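Local coordinates for protein glycosyl transferase (Staphylococcus aureus, PDB 5U02) that is a glycosyl transferase of the TarS type, modelled here as a helical linker region followed by two beta-rich C-terminal domains of the E-set clan, at residues Ser79-Tyr87 and Tyr96-Arg104; Lys136-Phe146 and Val228-Tyr239. All coordinates share one frame; numbering follows the deposited sequence.

Contact 1 (Ser79-Tyr87 and Tyr96-Arg104); sequences SKLRPLLHY and YRTVEESYR
Leu84 enters the facing helix as a knob in a hole formed by Tyr96, Val99, Glu100 and Tyr103, a worked example of how one leucine can centre a helix pair. The CD2 methyl of Leu84 lies over the middle of one face of the Tyr96 ring, 3.4 Å from its centroid and 12° off the ring normal, a close CH-pi contact. The ring reaches that methyl because Tyr96 CG stands opposite the backbone N (chi1 -168°), which swings the phenol across the leucine at about a right angle. The same Leu84 CD2 touches the aliphatic CG of Glu100 at 3.6 Å, while the Glu100 carboxylate leads away to the backbone N of Ser47. Beside this knob both branches of Val99 lie 4.0 Å from Pro83 CB, and CG2 goes on to meet Tyr87 CE2 at 3.6 Å.

One polar link crosses the pair. Tyr103 OH donates to Lys80 O at 2.8 Å, approaching somewhat out of the carbonyl plane, and thereby gives the Lys80 carbonyl a side-chain partner from the facing helix.

The more open side is that of Lys80, which is partly exposed: its bent chain crosses the tyrosine obliquely and brings NZ to 3.6 Å from Tyr103 CD2. On the flank of helix 96-104 turned from its partner, Glu101 is modelled within salt-bridge reach of the exposed Arg104, and at a longer distance of Arg97. With segment axes 9.5 Å apart at closest and running at 166°, the pair forms an antiparallel helical hairpin within the TarS linker domain.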
loop_
_atom_site.group_PDB
_atom_site.type_symbol
_atom_site.label_atom_id
_atom_site.label_comp_id
_atom_site.label_asym_id
_atom_site.label_seq_id
_atom_site.Cartn_x
_atom_site.Cartn_y
_atom_site.Cartn_z
ATOM N N SER A 79 3.270 -19.562 26.557
ATOM C CA SER A 79 2.340 -20.329 25.731
ATOM C C SER A 79 3.058 -21.135 24.652
ATOM O O SER A 79 2.642 -22.255 24.330
ATOM C CB SER A 79 1.308 -19.393 25.098
ATOM O OG SER A 79 1.934 -18.331 24.399
ATOM N N LYS A 80 4.134 -20.593 24.086
ATOM C CA LYS A 80 4.786 -21.266 22.969
ATOM C C LYS A 80 5.554 -22.513 23.389
ATOM O O LYS A 80 6.049 -23.233 22.514
ATOM C CB LYS A 80 5.709 -20.286 22.235
ATOM C CG LYS A 80 7.140 -20.222 22.739
ATOM C CD LYS A 80 7.812 -18.928 22.285
ATOM C CE LYS A 80 9.263 -19.153 21.883
ATOM N NZ LYS A 80 9.356 -19.732 20.509
ATOM N N LEU A 81 5.649 -22.801 24.687
ATOM C CA LEU A 81 6.346 -23.990 25.158
ATOM C C LEU A 81 5.432 -25.195 25.338
ATOM O O LEU A 81 5.933 -26.324 25.400
ATOM C CB LEU A 81 7.056 -23.691 26.481
ATOM C CG LEU A 81 8.214 -22.700 26.367
ATOM C CD1 LEU A 81 8.637 -22.201 27.737
ATOM C CD2 LEU A 81 9.381 -23.341 25.637
ATOM N N ARG A 82 4.119 -24.983 25.429
ATOM C CA ARG A 82 3.181 -26.092 25.595
ATOM C C ARG A 82 3.370 -27.216 24.582
ATOM O O ARG A 82 3.329 -28.389 24.995
ATOM C CB ARG A 82 1.740 -25.559 25.548
ATOM C CG ARG A 82 1.396 -24.611 26.683
ATOM C CD ARG A 82 0.182 -23.743 26.366
ATOM N NE ARG A 82 0.050 -22.652 27.332
ATOM C CZ ARG A 82 -0.769 -21.615 27.192
ATOM N NH1 ARG A 82 -1.540 -21.517 26.119
ATOM N NH2 ARG A 82 -0.812 -20.671 28.125
ATOM N N PRO A 83 3.570 -26.963 23.283
ATOM C CA PRO A 83 3.849 -28.087 22.373
ATOM C C PRO A 83 5.146 -28.818 22.687
ATOM O O PRO A 83 5.189 -30.049 22.567
ATOM C CB PRO A 83 3.887 -27.421 20.990
ATOM C CG PRO A 83 3.085 -26.169 21.151
ATOM C CD PRO A 83 3.365 -25.704 22.542
ATOM N N LEU A 84 6.194 -28.107 23.105
ATOM C CA LEU A 84 7.472 -28.767 23.351
ATOM C C LEU A 84 7.450 -29.572 24.644
ATOM O O LEU A 84 8.094 -30.620 24.738
ATOM C CB LEU A 84 8.597 -27.735 23.370
ATOM C CG LEU A 84 8.716 -26.932 22.081
ATOM C CD1 LEU A 84 9.211 -25.510 22.326
ATOM C CD2 LEU A 84 9.611 -27.664 21.104
ATOM N N LEU A 85 6.723 -29.098 25.656
ATOM C CA LEU A 85 6.523 -29.909 26.854
ATOM C C LEU A 85 5.751 -31.179 26.530
ATOM O O LEU A 85 6.048 -32.251 27.069
ATOM C CB LEU A 85 5.784 -29.111 27.934
ATOM C CG LEU A 85 6.448 -27.871 28.530
ATOM C CD1 LEU A 85 5.482 -27.134 29.455
ATOM C CD2 LEU A 85 7.706 -28.274 29.272
ATOM N N HIS A 86 4.763 -31.080 25.638
ATOM C CA HIS A 86 3.936 -32.233 25.302
ATOM C C HIS A 86 4.736 -33.283 24.538
ATOM O O HIS A 86 4.744 -34.463 24.909
ATOM C CB HIS A 86 2.714 -31.764 24.507
ATOM C CG HIS A 86 2.080 -32.826 23.664
ATOM N ND1 HIS A 86 2.534 -33.145 22.403
ATOM C CD2 HIS A 86 1.019 -33.634 23.897
ATOM C CE1 HIS A 86 1.784 -34.108 21.897
ATOM N NE2 HIS A 86 0.857 -34.422 22.784
ATOM N N TYR A 87 5.433 -32.873 23.475
ATOM C CA TYR A 87 6.267 -33.814 22.735
ATOM C C TYR A 87 7.503 -34.243 23.514
ATOM O O TYR A 87 8.145 -35.226 23.126
ATOM C CB TYR A 87 6.686 -33.220 21.389
ATOM C CG TYR A 87 5.526 -32.927 20.467
ATOM C CD1 TYR A 87 4.686 -33.941 20.030
ATOM C CD2 TYR A 87 5.280 -31.637 20.024
ATOM C CE1 TYR A 87 3.624 -33.672 19.186
ATOM C CE2 TYR A 87 4.226 -31.359 19.185
ATOM C CZ TYR A 87 3.403 -32.379 18.768
ATOM O OH TYR A 87 2.357 -32.090 17.931
ATOM N N TYR A 96 8.850 -32.679 17.794
ATOM C CA TYR A 96 9.554 -31.662 18.570
ATOM C C TYR A 96 10.341 -30.732 17.658
ATOM O O TYR A 96 10.274 -29.505 17.796
ATOM C CB TYR A 96 10.485 -32.314 19.594
ATOM C CG TYR A 96 11.040 -31.352 20.627
ATOM C CD1 TYR A 96 12.104 -30.507 20.326
ATOM C CD2 TYR A 96 10.504 -31.294 21.905
ATOM C CE1 TYR A 96 12.604 -29.629 21.265
ATOM C CE2 TYR A 96 11.003 -30.425 22.854
ATOM C CZ TYR A 96 12.056 -29.597 22.530
ATOM O OH TYR A 96 12.553 -28.727 23.477
ATOM N N ARG A 97 11.112 -31.298 16.727
ATOM C CA ARG A 97 11.834 -30.448 15.791
ATOM C C ARG A 97 10.862 -29.683 14.907
ATOM O O ARG A 97 11.011 -28.469 14.729
ATOM C CB ARG A 97 12.808 -31.275 14.953
ATOM C CG ARG A 97 13.695 -30.418 14.066
ATOM C CD ARG A 97 14.726 -31.240 13.304
ATOM N NE ARG A 97 14.194 -32.515 12.849
ATOM C CZ ARG A 97 14.611 -33.704 13.279
ATOM N NH1 ARG A 97 15.587 -33.793 14.175
ATOM N NH2 ARG A 97 14.057 -34.813 12.802
ATOM N N THR A 98 9.836 -30.369 14.392
ATOM C CA THR A 98 8.815 -29.709 13.582
ATOM C C THR A 98 8.303 -28.443 14.258
ATOM O O THR A 98 8.165 -27.402 13.608
ATOM C CB THR A 98 7.655 -30.669 13.300
ATOM O OG1 THR A 98 8.123 -31.791 12.539
ATOM C CG2 THR A 98 6.555 -29.965 12.522
ATOM N N VAL A 99 8.059 -28.500 15.572
ATOM C CA VAL A 99 7.587 -27.319 16.296
ATOM C C VAL A 99 8.651 -26.229 16.299
ATOM O O VAL A 99 8.402 -25.091 15.877
ATOM C CB VAL A 99 7.167 -27.693 17.728
ATOM C CG1 VAL A 99 6.897 -26.431 18.539
ATOM C CG2 VAL A 99 5.933 -28.581 17.706
ATOM N N GLU A 100 9.845 -26.551 16.803
ATOM C CA GLU A 100 10.949 -25.597 16.774
ATOM C C GLU A 100 11.232 -25.129 15.356
ATOM O O GLU A 100 11.442 -23.931 15.120
ATOM C CB GLU A 100 12.202 -26.220 17.378
ATOM C CG GLU A 100 12.159 -26.356 18.870
ATOM C CD GLU A 100 13.526 -26.653 19.426
ATOM O OE1 GLU A 100 14.383 -27.108 18.643
ATOM O OE2 GLU A 100 13.751 -26.419 20.630
ATOM N N GLU A 101 11.244 -26.060 14.394
ATOM C CA GLU A 101 11.241 -25.648 12.997
ATOM C C GLU A 101 10.040 -24.769 12.684
ATOM O O GLU A 101 10.194 -23.714 12.070
ATOM C CB GLU A 101 11.282 -26.852 12.056
ATOM C CG GLU A 101 12.495 -27.743 12.222
ATOM C CD GLU A 101 12.685 -28.718 11.071
ATOM O OE1 GLU A 101 13.823 -29.198 10.898
ATOM O OE2 GLU A 101 11.705 -28.992 10.353
ATOM N N SER A 102 8.839 -25.158 13.114
ATOM C CA SER A 102 7.671 -24.365 12.723
ATOM C C SER A 102 7.738 -22.924 13.235
ATOM O O SER A 102 7.219 -22.013 12.580
ATOM C CB SER A 102 6.368 -25.039 13.174
ATOM O OG SER A 102 6.131 -26.257 12.489
ATOM N N TYR A 103 8.387 -22.682 14.377
ATOM C CA TYR A 103 8.408 -21.318 14.906
ATOM C C TYR A 103 9.317 -20.399 14.097
ATOM O O TYR A 103 9.032 -19.201 13.996
ATOM C CB TYR A 103 8.834 -21.289 16.384
ATOM C CG TYR A 103 7.803 -21.834 17.338
ATOM C CD1 TYR A 103 6.452 -21.767 17.038
ATOM C CD2 TYR A 103 8.184 -22.456 18.518
ATOM C CE1 TYR A 103 5.507 -22.282 17.898
ATOM C CE2 TYR A 103 7.248 -22.979 19.388
ATOM C CZ TYR A 103 5.907 -22.890 19.070
ATOM O OH TYR A 103 4.966 -23.409 19.929
ATOM N N ARG A 104 10.385 -20.939 13.486
ATOM C CA ARG A 104 11.401 -20.093 12.849
ATOM C C ARG A 104 10.832 -19.329 11.648
ATOM O O ARG A 104 11.036 -18.116 11.528
ATOM C CB ARG A 104 12.654 -20.918 12.460
ATOM C CG ARG A 104 12.464 -22.022 11.444
ATOM C CD ARG A 104 13.683 -22.865 11.037
ATOM N NE ARG A 104 13.181 -24.205 10.717
ATOM C CZ ARG A 104 12.917 -24.649 9.487
ATOM N NH1 ARG A 104 13.136 -23.881 8.429
ATOM N NH2 ARG A 104 12.427 -25.871 9.299
#

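Contact 2 (Lys136-Phe146 and Val228-Tyr239); sequences KPKVKMTAFKF and VRVGNQRNKYAY
Met141 and Arg234 form a single parallel bridge: Met141 N donates to Gln233 O at 2.9 Å and Asn235 N to Met141 O at 3.0 Å, so 231-239 runs beside strand 138-146 without becoming a regular strand. The Asn235 amide prolongs this pairing, ND2 donating to Thr142 O (2.9 Å) while OD1 receives a weak bond from Lys140 NZ, whose extended chain crosses the asparagine at about a right angle. Met141 and Arg234 lie side by side, and the bend at the methionine's chi3 (64°) carries CE to 3.7 Å from Arg234 CD. Arg234 NH1 turns back to donate to Gly231 O.

At one end Val139 spreads its branches, CG2 meeting Val228 CG1 at 3.6 Å and CG1 meeting Val230 CG1, while a water joins Val139 O to the backbone N of Gly231 and Gln233. At the other, Phe146 turns its edge to the face of Tyr239, planes at 78°, and Phe146 N donates to Tyr239 OH at 3.2 Å.

Strand 150-159 pairs with 138-146 through backbone bonds, Val139 and Val230 pack on Leu217 of strand 212-221, which Val228 bonds through its backbone, and Phe260 and Pro258 of strand 252-260 pack against Met141, Arg234, Phe144 and Tyr237.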
loop_
_atom_site.group_PDB
_atom_site.type_symbol
_atom_site.label_atom_id
_atom_site.label_comp_id
_atom_site.label_asym_id
_atom_site.label_seq_id
_atom_site.Cartn_x
_atom_site.Cartn_y
_atom_site.Cartn_z
ATOM N N LYS A 136 8.134 -10.952 19.179
ATOM C CA LYS A 136 8.596 -9.918 18.275
ATOM C C LYS A 136 9.489 -10.518 17.193
ATOM O O LYS A 136 10.324 -11.386 17.477
ATOM C CB LYS A 136 9.353 -8.841 19.047
ATOM C CG LYS A 136 8.989 -7.424 18.659
ATOM C CD LYS A 136 9.373 -6.437 19.742
ATOM C CE LYS A 136 10.690 -5.750 19.426
ATOM N NZ LYS A 136 10.932 -4.587 20.325
ATOM N N PRO A 137 9.333 -10.110 15.934
ATOM C CA PRO A 137 10.205 -10.634 14.880
ATOM C C PRO A 137 11.622 -10.108 15.013
ATOM O O PRO A 137 11.853 -8.977 15.438
ATOM C CB PRO A 137 9.566 -10.118 13.584
ATOM C CG PRO A 137 8.785 -8.926 14.004
ATOM C CD PRO A 137 8.259 -9.261 15.377
ATOM N N LYS A 138 12.573 -10.945 14.629
ATOM C CA LYS A 138 13.953 -10.509 14.472
ATOM C C LYS A 138 14.129 -9.881 13.098
ATOM O O LYS A 138 13.663 -10.423 12.091
ATOM C CB LYS A 138 14.919 -11.689 14.637
ATOM C CG LYS A 138 14.890 -12.336 16.009
ATOM C CD LYS A 138 15.601 -11.472 17.040
ATOM C CE LYS A 138 15.863 -12.249 18.323
ATOM N NZ LYS A 138 16.687 -11.472 19.298
ATOM N N VAL A 139 14.790 -8.725 13.054
ATOM C CA VAL A 139 14.962 -7.973 11.818
ATOM C C VAL A 139 16.447 -7.771 11.568
ATOM O O VAL A 139 17.190 -7.399 12.484
ATOM C CB VAL A 139 14.233 -6.619 11.872
ATOM C CG1 VAL A 139 14.484 -5.839 10.584
ATOM C CG2 VAL A 139 12.749 -6.827 12.082
ATOM N N LYS A 140 16.876 -8.011 10.332
ATOM C CA LYS A 140 18.234 -7.702 9.910
ATOM C C LYS A 140 18.165 -6.765 8.710
ATOM O O LYS A 140 17.414 -7.020 7.761
ATOM C CB LYS A 140 19.024 -8.976 9.575
ATOM C CG LYS A 140 20.447 -8.693 9.113
ATOM C CD LYS A 140 21.114 -9.873 8.423
ATOM C CE LYS A 140 22.609 -9.604 8.259
ATOM N NZ LYS A 140 23.404 -10.821 7.929
ATOM N N MET A 141 18.918 -5.668 8.770
ATOM C CA MET A 141 18.978 -4.717 7.662
ATOM C C MET A 141 19.963 -5.266 6.640
ATOM O O MET A 141 21.179 -5.128 6.795
ATOM C CB MET A 141 19.381 -3.335 8.165
ATOM C CG MET A 141 19.333 -2.228 7.106
ATOM S SD MET A 141 19.873 -0.629 7.761
ATOM C CE MET A 141 21.580 -0.984 8.153
ATOM N N THR A 142 19.440 -5.915 5.597
ATOM C CA THR A 142 20.285 -6.605 4.631
ATOM C C THR A 142 20.731 -5.724 3.466
ATOM O O THR A 142 21.614 -6.138 2.709
ATOM C CB THR A 142 19.569 -7.853 4.094
ATOM O OG1 THR A 142 18.176 -7.577 3.911
ATOM C CG2 THR A 142 19.729 -9.024 5.059
ATOM N N ALA A 143 20.157 -4.532 3.301
ATOM C CA ALA A 143 20.668 -3.574 2.327
ATOM C C ALA A 143 20.362 -2.162 2.803
ATOM O O ALA A 143 19.352 -1.924 3.471
ATOM C CB ALA A 143 20.073 -3.794 0.929
ATOM N N PHE A 144 21.247 -1.227 2.449
ATOM C CA PHE A 144 20.990 0.192 2.697
ATOM C C PHE A 144 21.806 1.013 1.707
ATOM O O PHE A 144 23.024 1.136 1.869
ATOM C CB PHE A 144 21.335 0.568 4.135
ATOM C CG PHE A 144 20.931 1.970 4.507
ATOM C CD1 PHE A 144 21.742 3.049 4.193
ATOM C CD2 PHE A 144 19.738 2.207 5.169
ATOM C CE1 PHE A 144 21.368 4.344 4.530
ATOM C CE2 PHE A 144 19.354 3.500 5.510
ATOM C CZ PHE A 144 20.169 4.570 5.194
ATOM N N LYS A 145 21.138 1.585 0.702
ATOM C CA LYS A 145 21.755 2.490 -0.260
ATOM C C LYS A 145 20.992 3.810 -0.280
ATOM O O LYS A 145 19.791 3.852 0.003
ATOM C CB LYS A 145 21.766 1.898 -1.676
ATOM C CG LYS A 145 22.218 0.447 -1.763
ATOM C CD LYS A 145 23.703 0.290 -1.482
ATOM C CE LYS A 145 24.195 -1.070 -1.954
ATOM N NZ LYS A 145 25.595 -1.353 -1.527
ATOM N N PHE A 146 21.687 4.891 -0.631
ATOM C CA PHE A 146 21.026 6.186 -0.677
ATOM C C PHE A 146 21.833 7.149 -1.533
ATOM O O PHE A 146 23.018 6.934 -1.806
ATOM C CB PHE A 146 20.802 6.759 0.730
ATOM C CG PHE A 146 22.049 7.277 1.398
ATOM C CD1 PHE A 146 23.068 6.416 1.776
ATOM C CD2 PHE A 146 22.181 8.624 1.690
ATOM C CE1 PHE A 146 24.210 6.895 2.409
ATOM C CE2 PHE A 146 23.319 9.106 2.320
ATOM C CZ PHE A 146 24.333 8.239 2.677
ATOM N N VAL A 228 9.771 -2.564 16.024
ATOM C CA VAL A 228 11.090 -3.188 16.047
ATOM C C VAL A 228 12.115 -2.146 15.624
ATOM O O VAL A 228 12.101 -1.681 14.476
ATOM C CB VAL A 228 11.160 -4.429 15.148
ATOM C CG1 VAL A 228 12.570 -5.026 15.196
ATOM C CG2 VAL A 228 10.133 -5.453 15.585
ATOM N N ARG A 229 13.003 -1.779 16.554
ATOM C CA ARG A 229 14.108 -0.878 16.245
ATOM C C ARG A 229 15.149 -1.637 15.435
ATOM O O ARG A 229 15.494 -2.775 15.768
ATOM C CB ARG A 229 14.709 -0.319 17.540
ATOM C CG ARG A 229 15.836 0.682 17.351
ATOM C CD ARG A 229 15.272 2.088 17.302
ATOM N NE ARG A 229 16.285 3.124 17.358
ATOM C CZ ARG A 229 17.000 3.519 16.308
ATOM N NH1 ARG A 229 16.827 2.944 15.125
ATOM N NH2 ARG A 229 17.914 4.485 16.427
ATOM N N VAL A 230 15.623 -1.028 14.348
ATOM C CA VAL A 230 16.424 -1.758 13.374
ATOM C C VAL A 230 17.810 -1.143 13.257
ATOM O O VAL A 230 18.021 0.045 13.528
ATOM C CB VAL A 230 15.738 -1.812 11.990
ATOM C CG1 VAL A 230 14.363 -2.458 12.099
ATOM C CG2 VAL A 230 15.640 -0.429 11.386
ATOM N N GLY A 231 18.761 -1.976 12.841
ATOM C CA GLY A 231 20.106 -1.523 12.555
ATOM C C GLY A 231 21.188 -2.337 13.230
ATOM O O GLY A 231 22.262 -2.528 12.652
ATOM N N ASN A 232 20.925 -2.829 14.447
ATOM C CA ASN A 232 21.962 -3.517 15.209
ATOM C C ASN A 232 22.319 -4.870 14.606
ATOM O O ASN A 232 23.435 -5.357 14.824
ATOM C CB ASN A 232 21.534 -3.667 16.677
ATOM C CG ASN A 232 20.344 -4.597 16.858
ATOM O OD1 ASN A 232 20.511 -5.774 17.178
ATOM N ND2 ASN A 232 19.139 -4.073 16.668
ATOM N N GLN A 233 21.406 -5.483 13.855
ATOM C CA GLN A 233 21.715 -6.623 13.003
ATOM C C GLN A 233 21.658 -6.137 11.564
ATOM O O GLN A 233 20.631 -5.604 11.127
ATOM C CB GLN A 233 20.738 -7.779 13.232
ATOM C CG GLN A 233 20.755 -8.338 14.647
ATOM C CD GLN A 233 22.152 -8.735 15.094
ATOM O OE1 GLN A 233 22.875 -9.426 14.372
ATOM N NE2 GLN A 233 22.545 -8.288 16.283
ATOM N N ARG A 234 22.755 -6.302 10.834
ATOM C CA ARG A 234 22.823 -5.745 9.494
ATOM C C ARG A 234 23.982 -6.371 8.738
ATOM O O ARG A 234 24.929 -6.892 9.333
ATOM C CB ARG A 234 22.993 -4.222 9.536
ATOM C CG ARG A 234 24.284 -3.777 10.211
ATOM C CD ARG A 234 24.441 -2.273 10.144
ATOM N NE ARG A 234 25.659 -1.808 10.803
ATOM C CZ ARG A 234 25.727 -1.438 12.078
ATOM N NH1 ARG A 234 24.644 -1.479 12.845
ATOM N NH2 ARG A 234 26.877 -1.018 12.584
ATOM N N ASN A 235 23.889 -6.313 7.413
ATOM C CA ASN A 235 25.077 -6.479 6.597
ATOM C C ASN A 235 25.969 -5.252 6.755
ATOM O O ASN A 235 25.537 -4.195 7.225
ATOM C CB ASN A 235 24.710 -6.685 5.125
ATOM C CG ASN A 235 24.189 -8.080 4.842
ATOM O OD1 ASN A 235 24.591 -9.045 5.486
ATOM N ND2 ASN A 235 23.295 -8.193 3.863
ATOM N N LYS A 236 27.229 -5.404 6.360
ATOM C CA LYS A 236 28.194 -4.328 6.538
ATOM C C LYS A 236 27.719 -3.063 5.831
ATOM O O LYS A 236 27.367 -3.093 4.648
ATOM C CB LYS A 236 29.565 -4.757 6.010
ATOM C CG LYS A 236 30.708 -3.845 6.437
ATOM C CD LYS A 236 32.020 -4.260 5.785
ATOM C CE LYS A 236 33.195 -3.457 6.328
ATOM N NZ LYS A 236 34.502 -3.915 5.765
ATOM N N TYR A 237 27.680 -1.957 6.576
ATOM C CA TYR A 237 27.271 -0.675 6.016
ATOM C C TYR A 237 28.203 -0.287 4.875
ATOM O O TYR A 237 29.430 -0.356 5.009
ATOM C CB TYR A 237 27.276 0.388 7.111
ATOM C CG TYR A 237 26.755 1.753 6.698
ATOM C CD1 TYR A 237 25.438 1.925 6.282
ATOM C CD2 TYR A 237 27.571 2.875 6.768
ATOM C CE1 TYR A 237 24.960 3.173 5.926
ATOM C CE2 TYR A 237 27.097 4.126 6.420
ATOM C CZ TYR A 237 25.796 4.269 5.999
ATOM O OH TYR A 237 25.334 5.513 5.649
ATOM N N ALA A 238 27.615 0.112 3.746
ATOM C CA ALA A 238 28.356 0.197 2.494
ATOM C C ALA A 238 29.133 1.497 2.325
ATOM O O ALA A 238 29.880 1.621 1.350
ATOM C CB ALA A 238 27.396 0.017 1.314
ATOM N N TYR A 239 28.989 2.459 3.233
ATOM C CA TYR A 239 29.643 3.752 3.103
ATOM C C TYR A 239 30.548 4.021 4.299
ATOM O O TYR A 239 30.367 3.462 5.385
ATOM C CB TYR A 239 28.613 4.884 2.983
ATOM C CG TYR A 239 27.565 4.646 1.923
ATOM C CD1 TYR A 239 27.786 5.016 0.606
ATOM C CD2 TYR A 239 26.358 4.042 2.241
ATOM C CE1 TYR A 239 26.832 4.793 -0.369
ATOM C CE2 TYR A 239 25.399 3.814 1.272
ATOM C CZ TYR A 239 25.641 4.195 -0.028
ATOM O OH TYR A 239 24.686 3.970 -0.991
HETATM O O HOH W 1 13.076 -3.368 19.224
HETATM O O HOH W 2 18.495 -4.660 12.829
HETATM O O HOH W 3 16.683 -5.243 14.972
HETATM O O HOH W 4 24.795 -0.447 3.609
HETATM O O HOH W 5 25.066 5.217 -3.552
#

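How the contacts relate
The two contacts illustrate short-range and long-range closure in series. From the N terminus, contact 1 comes first and closes a mostly helical connection of eight residues within the linker region. The chain then forms the small antiparallel sheet of strands 110-114, 117-121 and 129-132 before contact 2 opens; the contacts neither nest nor cross. Contact 2 spans 81 intervening residues, largely strand, and brings strand 138-146 beside the segment that follows strand 224-229, both within the first C-terminal domain family. Their centres are 28 Å apart and they do not touch. Phe160 lies between them: its backbone bonds to that of Arg104, and Pro137 packs on it, tying the helical linker to the beta domain.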